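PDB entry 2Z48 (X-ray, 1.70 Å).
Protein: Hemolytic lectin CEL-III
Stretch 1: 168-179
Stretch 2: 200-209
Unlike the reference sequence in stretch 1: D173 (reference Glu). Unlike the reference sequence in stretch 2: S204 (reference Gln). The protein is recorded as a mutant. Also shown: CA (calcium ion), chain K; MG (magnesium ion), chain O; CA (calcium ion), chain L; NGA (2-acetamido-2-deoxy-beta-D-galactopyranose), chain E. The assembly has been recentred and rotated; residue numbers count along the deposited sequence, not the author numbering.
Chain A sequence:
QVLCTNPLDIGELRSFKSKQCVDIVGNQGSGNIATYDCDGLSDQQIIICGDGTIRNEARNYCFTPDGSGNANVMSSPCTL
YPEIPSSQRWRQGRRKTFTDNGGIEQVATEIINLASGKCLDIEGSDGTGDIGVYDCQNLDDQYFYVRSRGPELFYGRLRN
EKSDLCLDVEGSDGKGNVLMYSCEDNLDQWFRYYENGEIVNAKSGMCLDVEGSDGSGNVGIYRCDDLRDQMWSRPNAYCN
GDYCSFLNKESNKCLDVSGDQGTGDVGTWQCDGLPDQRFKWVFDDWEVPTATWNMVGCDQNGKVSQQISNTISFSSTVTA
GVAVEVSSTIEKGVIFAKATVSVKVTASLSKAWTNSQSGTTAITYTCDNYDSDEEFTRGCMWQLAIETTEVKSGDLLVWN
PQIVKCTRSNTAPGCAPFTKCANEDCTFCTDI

Stretch 1 168-179: DVEGSDGKGNVL
Stretch 2, residues 200-209: VNAKSGMCLD

Stretch 1 (168-179) is a hairpin of strands 168-169 and 176-179 joined by a loop; stretch 2 (200-209) has strands 200-201 and 207-209 around a turn in which 202-204 have helical phi/psi. The two bury 356 Å² in total, nearest at G174 and S204 (CA to CA 4.8 Å) and wider at V178 and L208 (CA to CA 8.3 Å). D168 (phi/psi -128/154, chi1 t) pairs with L179 in both directions, D168 N to L179 O 2.8 Å and L179 N to D168 O 3.0 Å. Its CA-to-CB bond points away from stretch 2, and D168 OD2 binds the chain K calcium at 2.4 Å. V169 (-113/134, chi1 t) points toward stretch 2 and sets CG2 3.6 Å from N201 ND2, while its carbonyl O faces the same calcium at 2.4 Å. E170 (-54/141) closes the ladder, E170 N to N177 O 2.9 Å, and G171 (70/-146) adds its O to the calcium at 2.3 Å. N-acetylgalactosamine (NGA) O3 and O4 complete the link, at 2.5 and 2.6 Å from the ion.

From S172 (-138/6, chi1 p) the loop runs over the turn of stretch 2. S172 O and D173 O each lie 3.5 Å from K203 CG; K203 (chi1 t, chi2 p) starts toward the loop, but its end leads away. D173 (-94/-2, chi1 p), which differs from the reference sequence, points away and folds back on its own loop, accepting K175 N at OD1 (3.1 Å). G174 (76/18) fits the tightest spot: its CA is 3.5 Å from N201 OD1, and a CB here would clash with that oxygen and with S204 N. N201 (-81/132, chi1 t) uses OD1 to hold its own turn, accepting S204 N at 3.0 Å and, weakly, K203 N at 3.0 Å. The sole hydrogen bond between the stretches follows: S204 OG, also a departure from the reference, donates to G174 O at 2.7 Å. S204 (-94/-21) has chi1 p, which places OG at G174 O, and its OG also weakly accepts M206 N at 3.3 Å.

K175 (-121/140; chi1 m, then t throughout) lays its aliphatic CG 4.0 Å from both S204 CB and M206 SD (M206 chi m, t, p). N177 (-67/145, chi1 t) binds magnesium through OD1 at 2.4 Å, and V178 O does so at 2.4 Å. V178 (-107/135, chi1 t) points toward stretch 2, where its CG2 meets L208 CD1 at 3.9 Å in a buried apolar contact; L208 (-65/122; t, p) leaves sideways, its end coming nearer.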

ATOM      1  N   ASP A 168      13.809   7.127  18.283  1.00 13.37           N
ATOM      2  CA  ASP A 168      12.520   7.335  18.965  1.00 14.12           C
ATOM      3  C   ASP A 168      11.849   8.583  18.418  1.00 14.48           C
ATOM      4  O   ASP A 168      12.516   9.471  17.899  1.00 13.21           O
ATOM      5  CB  ASP A 168      12.797   7.474  20.463  1.00 13.77           C
ATOM      6  CG  ASP A 168      11.561   7.870  21.258  1.00 15.82           C
ATOM      7  OD1 ASP A 168      11.491   8.932  21.839  1.00 15.63           O
ATOM      8  OD2 ASP A 168      10.605   7.153  21.271  1.00 14.63           O
ATOM      9  N   VAL A 169      10.513   8.627  18.507  1.00 13.44           N
ATOM     10  CA  VAL A 169       9.772   9.820  18.207  1.00 13.95           C
ATOM     11  C   VAL A 169       9.168  10.262  19.541  1.00 14.35           C
ATOM     12  O   VAL A 169       8.632   9.434  20.274  1.00 14.34           O
ATOM     13  CB  VAL A 169       8.645   9.555  17.191  1.00 13.51           C
ATOM     14  CG1 VAL A 169       7.978  10.901  16.784  1.00 13.75           C
ATOM     15  CG2 VAL A 169       9.184   8.799  15.951  1.00 13.05           C
ATOM     16  N   GLU A 170       9.272  11.544  19.855  1.00 15.83           N
ATOM     17  CA  GLU A 170       8.755  12.056  21.122  1.00 17.80           C
ATOM     18  C   GLU A 170       7.272  11.678  21.313  1.00 17.55           C
ATOM     19  O   GLU A 170       6.489  11.671  20.349  1.00 16.88           O
ATOM     20  CB  GLU A 170       9.040  13.560  21.203  1.00 19.46           C
ATOM     21  CG  GLU A 170       7.929  14.421  21.646  1.00 26.11           C
ATOM     22  CD  GLU A 170       8.451  15.659  22.324  1.00 32.54           C
ATOM     23  OE1 GLU A 170       8.103  15.870  23.520  1.00 37.13           O
ATOM     24  OE2 GLU A 170       9.240  16.398  21.683  1.00 35.41           O
ATOM     25  N   GLY A 171       6.900  11.342  22.546  1.00 18.11           N
ATOM     26  CA  GLY A 171       5.546  10.829  22.805  1.00 19.59           C
ATOM     27  C   GLY A 171       5.335   9.436  22.247  1.00 19.90           C
ATOM     28  O   GLY A 171       6.269   8.619  22.214  1.00 19.55           O
ATOM     29  N   SER A 172       4.107   9.151  21.793  1.00 20.69           N
ATOM     30  CA  SER A 172       3.796   7.801  21.301  1.00 21.72           C
ATOM     31  C   SER A 172       2.940   7.778  20.031  1.00 21.75           C
ATOM     32  O   SER A 172       2.532   6.697  19.575  1.00 21.89           O
ATOM     33  CB  SER A 172       3.158   6.940  22.412  1.00 22.80           C
ATOM     34  OG  SER A 172       1.864   7.397  22.731  1.00 25.10           O
ATOM     35  N   ASP A 173       2.680   8.949  19.450  1.00 21.02           N
ATOM     36  CA  ASP A 173       1.798   9.043  18.277  1.00 21.58           C
ATOM     37  C   ASP A 173       2.567   8.998  16.943  1.00 20.65           C
ATOM     38  O   ASP A 173       1.967   9.025  15.854  1.00 19.51           O
ATOM     39  CB  ASP A 173       0.919  10.307  18.349  1.00 22.08           C
ATOM     40  CG  ASP A 173       1.731  11.609  18.393  1.00 25.21           C
ATOM     41  OD1 ASP A 173       2.988  11.565  18.483  1.00 24.42           O
ATOM     42  OD2 ASP A 173       1.092  12.696  18.333  1.00 28.90           O
ATOM     43  N   GLY A 174       3.892   8.925  17.034  1.00 20.00           N
ATOM     44  CA  GLY A 174       4.710   8.847  15.834  1.00 19.33           C
ATOM     45  C   GLY A 174       4.827  10.184  15.133  1.00 19.09           C
ATOM     46  O   GLY A 174       5.208  10.246  13.967  1.00 18.85           O
ATOM     47  N   LYS A 175       4.516  11.268  15.840  1.00 18.98           N
ATOM     48  CA  LYS A 175       4.599  12.598  15.255  1.00 20.03           C
ATOM     49  C   LYS A 175       5.573  13.444  16.061  1.00 19.65           C
ATOM     50  O   LYS A 175       5.612  13.339  17.272  1.00 20.53           O
ATOM     51  CB  LYS A 175       3.208  13.245  15.216  1.00 19.85           C
ATOM     52  CG  LYS A 175       2.216  12.458  14.364  1.00 22.06           C
ATOM     53  CD  LYS A 175       0.884  13.202  14.299  1.00 27.07           C
ATOM     54  CE  LYS A 175      -0.236  12.235  13.986  1.00 29.92           C
ATOM     55  NZ  LYS A 175      -1.555  12.919  13.930  1.00 33.65           N
ATOM     56  N   GLY A 176       6.384  14.243  15.374  1.00 19.43           N
ATOM     57  CA  GLY A 176       7.215  15.237  16.056  1.00 17.94           C
ATOM     58  C   GLY A 176       8.701  14.928  16.048  1.00 17.37           C
ATOM     59  O   GLY A 176       9.205  14.257  15.133  1.00 16.46           O
ATOM     60  N   ASN A 177       9.393  15.423  17.075  1.00 16.07           N
ATOM     61  CA  ASN A 177      10.849  15.361  17.093  1.00 14.55           C
ATOM     62  C   ASN A 177      11.362  13.940  17.207  1.00 14.08           C
ATOM     63  O   ASN A 177      10.755  13.111  17.867  1.00 13.39           O
ATOM     64  CB  ASN A 177      11.433  16.190  18.232  1.00 14.59           C
ATOM     65  CG  ASN A 177      12.954  16.241  18.168  1.00 14.40           C
ATOM     66  OD1 ASN A 177      13.527  16.557  17.106  1.00 12.76           O
ATOM     67  ND2 ASN A 177      13.617  15.920  19.280  1.00 14.02           N
ATOM     68  N   VAL A 178      12.498  13.685  16.544  1.00 12.50           N
ATOM     69  CA  VAL A 178      13.137  12.377  16.618  1.00 13.36           C
ATOM     70  C   VAL A 178      14.389  12.509  17.479  1.00 12.76           C
ATOM     71  O   VAL A 178      15.134  13.484  17.352  1.00 12.27           O
ATOM     72  CB  VAL A 178      13.448  11.808  15.215  1.00 13.19           C
ATOM     73  CG1 VAL A 178      14.514  10.702  15.307  1.00 14.16           C
ATOM     74  CG2 VAL A 178      12.162  11.234  14.590  1.00 14.21           C
ATOM     75  N   LEU A 179      14.575  11.550  18.383  1.00 12.63           N
ATOM     76  CA  LEU A 179      15.649  11.591  19.379  1.00 13.67           C
ATOM     77  C   LEU A 179      15.955  10.159  19.810  1.00 13.20           C
ATOM     78  O   LEU A 179      15.271   9.219  19.373  1.00 14.02           O
ATOM     79  CB  LEU A 179      15.212  12.428  20.602  1.00 14.46           C
ATOM     80  CG  LEU A 179      14.104  11.894  21.533  1.00 16.09           C
ATOM     81  CD1 LEU A 179      14.121  12.629  22.867  1.00 18.38           C
ATOM     82  CD2 LEU A 179      12.720  12.024  20.877  1.00 18.17           C
ATOM     83  N   VAL A 200       9.604   5.244   6.793  1.00 12.08           N
ATOM     84  CA  VAL A 200       8.224   5.562   7.159  1.00 12.37           C
ATOM     85  C   VAL A 200       7.903   5.013   8.538  1.00 13.05           C
ATOM     86  O   VAL A 200       8.186   3.836   8.847  1.00 13.11           O
ATOM     87  CB  VAL A 200       7.225   4.966   6.150  1.00 12.17           C
ATOM     88  CG1 VAL A 200       5.787   5.358   6.535  1.00 13.43           C
ATOM     89  CG2 VAL A 200       7.570   5.433   4.744  1.00 12.98           C
ATOM     90  N   ASN A 201       7.299   5.855   9.365  1.00 12.70           N
ATOM     91  CA  ASN A 201       7.021   5.479  10.755  1.00 13.65           C
ATOM     92  C   ASN A 201       5.755   4.627  10.814  1.00 14.59           C
ATOM     93  O   ASN A 201       4.758   5.000  10.205  1.00 14.38           O
ATOM     94  CB  ASN A 201       6.812   6.745  11.589  1.00 13.98           C
ATOM     95  CG  ASN A 201       6.610   6.448  13.056  1.00 15.19           C
ATOM     96  OD1 ASN A 201       5.460   6.318  13.525  1.00 14.90           O
ATOM     97  ND2 ASN A 201       7.719   6.371  13.805  1.00 13.27           N
ATOM     98  N   ALA A 202       5.800   3.496  11.529  1.00 15.10           N
ATOM     99  CA  ALA A 202       4.688   2.546  11.543  1.00 16.14           C
ATOM    100  C   ALA A 202       3.451   3.113  12.253  1.00 17.19           C
ATOM    101  O   ALA A 202       2.314   2.791  11.869  1.00 17.66           O
ATOM    102  CB  ALA A 202       5.106   1.207  12.179  1.00 15.95           C
ATOM    103  N   LYS A 203       3.676   3.936  13.284  1.00 16.89           N
ATOM    104  CA  LYS A 203       2.576   4.480  14.084  1.00 17.28           C
ATOM    105  C   LYS A 203       1.822   5.564  13.304  1.00 17.26           C
ATOM    106  O   LYS A 203       0.604   5.490  13.183  1.00 18.46           O
ATOM    107  CB  LYS A 203       3.066   4.996  15.454  1.00 17.48           C
ATOM    108  CG  LYS A 203       1.953   5.571  16.365  1.00 19.11           C
ATOM    109  CD  LYS A 203       0.897   4.532  16.698  1.00 21.88           C
ATOM    110  CE  LYS A 203      -0.043   5.030  17.794  1.00 24.34           C
ATOM    111  NZ  LYS A 203      -1.123   4.011  17.976  1.00 27.73           N
ATOM    112  N   SER A 204       2.542   6.539  12.757  1.00 16.62           N
ATOM    113  CA  SER A 204       1.928   7.696  12.062  1.00 16.24           C
ATOM    114  C   SER A 204       1.780   7.564  10.525  1.00 16.95           C
ATOM    115  O   SER A 204       0.991   8.288   9.890  1.00 17.19           O
ATOM    116  CB  SER A 204       2.710   8.966  12.381  1.00 15.69           C
ATOM    117  OG  SER A 204       4.051   8.855  11.915  1.00 15.57           O
ATOM    118  N   GLY A 205       2.579   6.678   9.937  1.00 16.76           N
ATOM    119  CA  GLY A 205       2.666   6.537   8.494  1.00 17.15           C
ATOM    120  C   GLY A 205       3.345   7.725   7.837  1.00 17.68           C
ATOM    121  O   GLY A 205       3.241   7.886   6.620  1.00 18.15           O
ATOM    122  N   MET A 206       4.072   8.524   8.625  1.00 17.52           N
ATOM    123  CA  MET A 206       4.767   9.705   8.103  1.00 18.31           C
ATOM    124  C   MET A 206       6.274   9.441   7.989  1.00 16.42           C
ATOM    125  O   MET A 206       6.753   8.367   8.381  1.00 15.92           O
ATOM    126  CB  MET A 206       4.460  10.949   8.951  1.00 18.25           C
ATOM    127  CG  MET A 206       2.972  11.356   8.880  1.00 21.30           C
ATOM    128  SD  MET A 206       2.417  12.295  10.329  1.00 26.64           S
ATOM    129  CE  MET A 206       3.459  13.720  10.238  1.00 23.64           C
ATOM    130  N   CYS A 207       6.997  10.404   7.423  1.00 15.02           N
ATOM    131  CA  CYS A 207       8.372  10.159   6.971  1.00 13.79           C
ATOM    132  C   CYS A 207       9.428  10.742   7.885  1.00 13.48           C
ATOM    133  O   CYS A 207       9.252  11.835   8.422  1.00 12.88           O
ATOM    134  CB  CYS A 207       8.606  10.729   5.555  1.00 14.13           C
ATOM    135  SG  CYS A 207       7.973   9.672   4.208  1.00 15.78           S
ATOM    136  N   LEU A 208      10.552  10.034   7.998  1.00 11.65           N
ATOM    137  CA  LEU A 208      11.747  10.598   8.636  1.00 12.20           C
ATOM    138  C   LEU A 208      12.229  11.765   7.773  1.00 11.88           C
ATOM    139  O   LEU A 208      12.522  11.621   6.570  1.00 12.27           O
ATOM    140  CB  LEU A 208      12.828   9.513   8.784  1.00 12.08           C
ATOM    141  CG  LEU A 208      14.005   9.863   9.696  1.00 12.20           C
ATOM    142  CD1 LEU A 208      13.560   9.950  11.154  1.00 12.47           C
ATOM    143  CD2 LEU A 208      15.126   8.817   9.492  1.00 13.64           C
ATOM    144  N   ASP A 209      12.290  12.935   8.399  1.00 11.47           N
ATOM    145  CA  ASP A 209      12.370  14.210   7.697  1.00 12.09           C
ATOM    146  C   ASP A 209      13.453  15.086   8.317  1.00 11.97           C
ATOM    147  O   ASP A 209      13.719  14.978   9.520  1.00 12.40           O
ATOM    148  CB  ASP A 209      11.022  14.923   7.902  1.00 11.82           C
ATOM    149  CG  ASP A 209      11.048  16.350   7.417  1.00 12.83           C
ATOM    150  OD1 ASP A 209      11.171  16.541   6.184  1.00 12.90           O
ATOM    151  OD2 ASP A 209      11.018  17.262   8.262  1.00 13.91           O
TER
HETATM  152 CA    CA K1103       8.315   7.593  21.795  1.00 16.35          CA
HETATM  153 MG    MG O1112      15.573  15.609  16.343  1.00 14.99          MG
HETATM  154 CA    CA L1104      11.893  18.639   5.139  1.00 14.64          CA
HETATM  155  C1  NGA E1003       7.691  10.176  26.168  1.00 22.41           C
HETATM  156  C2  NGA E1003       7.432   8.900  25.364  1.00 18.54           C
HETATM  157  C3  NGA E1003       8.711   8.098  25.126  1.00 17.77           C
HETATM  158  C4  NGA E1003       9.801   9.023  24.565  1.00 17.02           C
HETATM  159  C5  NGA E1003       9.894  10.314  25.373  1.00 18.89           C
HETATM  160  C6  NGA E1003      10.937  11.255  24.773  1.00 20.61           C
HETATM  161  C7  NGA E1003       5.242   7.934  25.915  1.00 22.01           C
HETATM  162  C8  NGA E1003       4.526   6.911  26.745  1.00 20.63           C
HETATM  163  N2  NGA E1003       6.560   7.979  26.094  1.00 20.03           N
HETATM  164  O1  NGA E1003       6.473  10.901  26.235  1.00 26.02           O
HETATM  165  O3  NGA E1003       8.436   7.003  24.223  1.00 16.38           O
HETATM  166  O4  NGA E1003       9.452   9.393  23.234  1.00 16.59           O
HETATM  167  O5  NGA E1003       8.646  10.994  25.448  1.00 19.73           O
HETATM  168  O6  NGA E1003      11.075  12.399  25.629  1.00 19.61           O
HETATM  169  O7  NGA E1003       4.641   8.683  25.169  1.00 21.56           O
HETATM  170  O   HOH W   1       8.159   5.130  22.100  1.00 17.78           O
HETATM  171  O   HOH W   2      11.012  17.974   2.927  1.00 21.35           O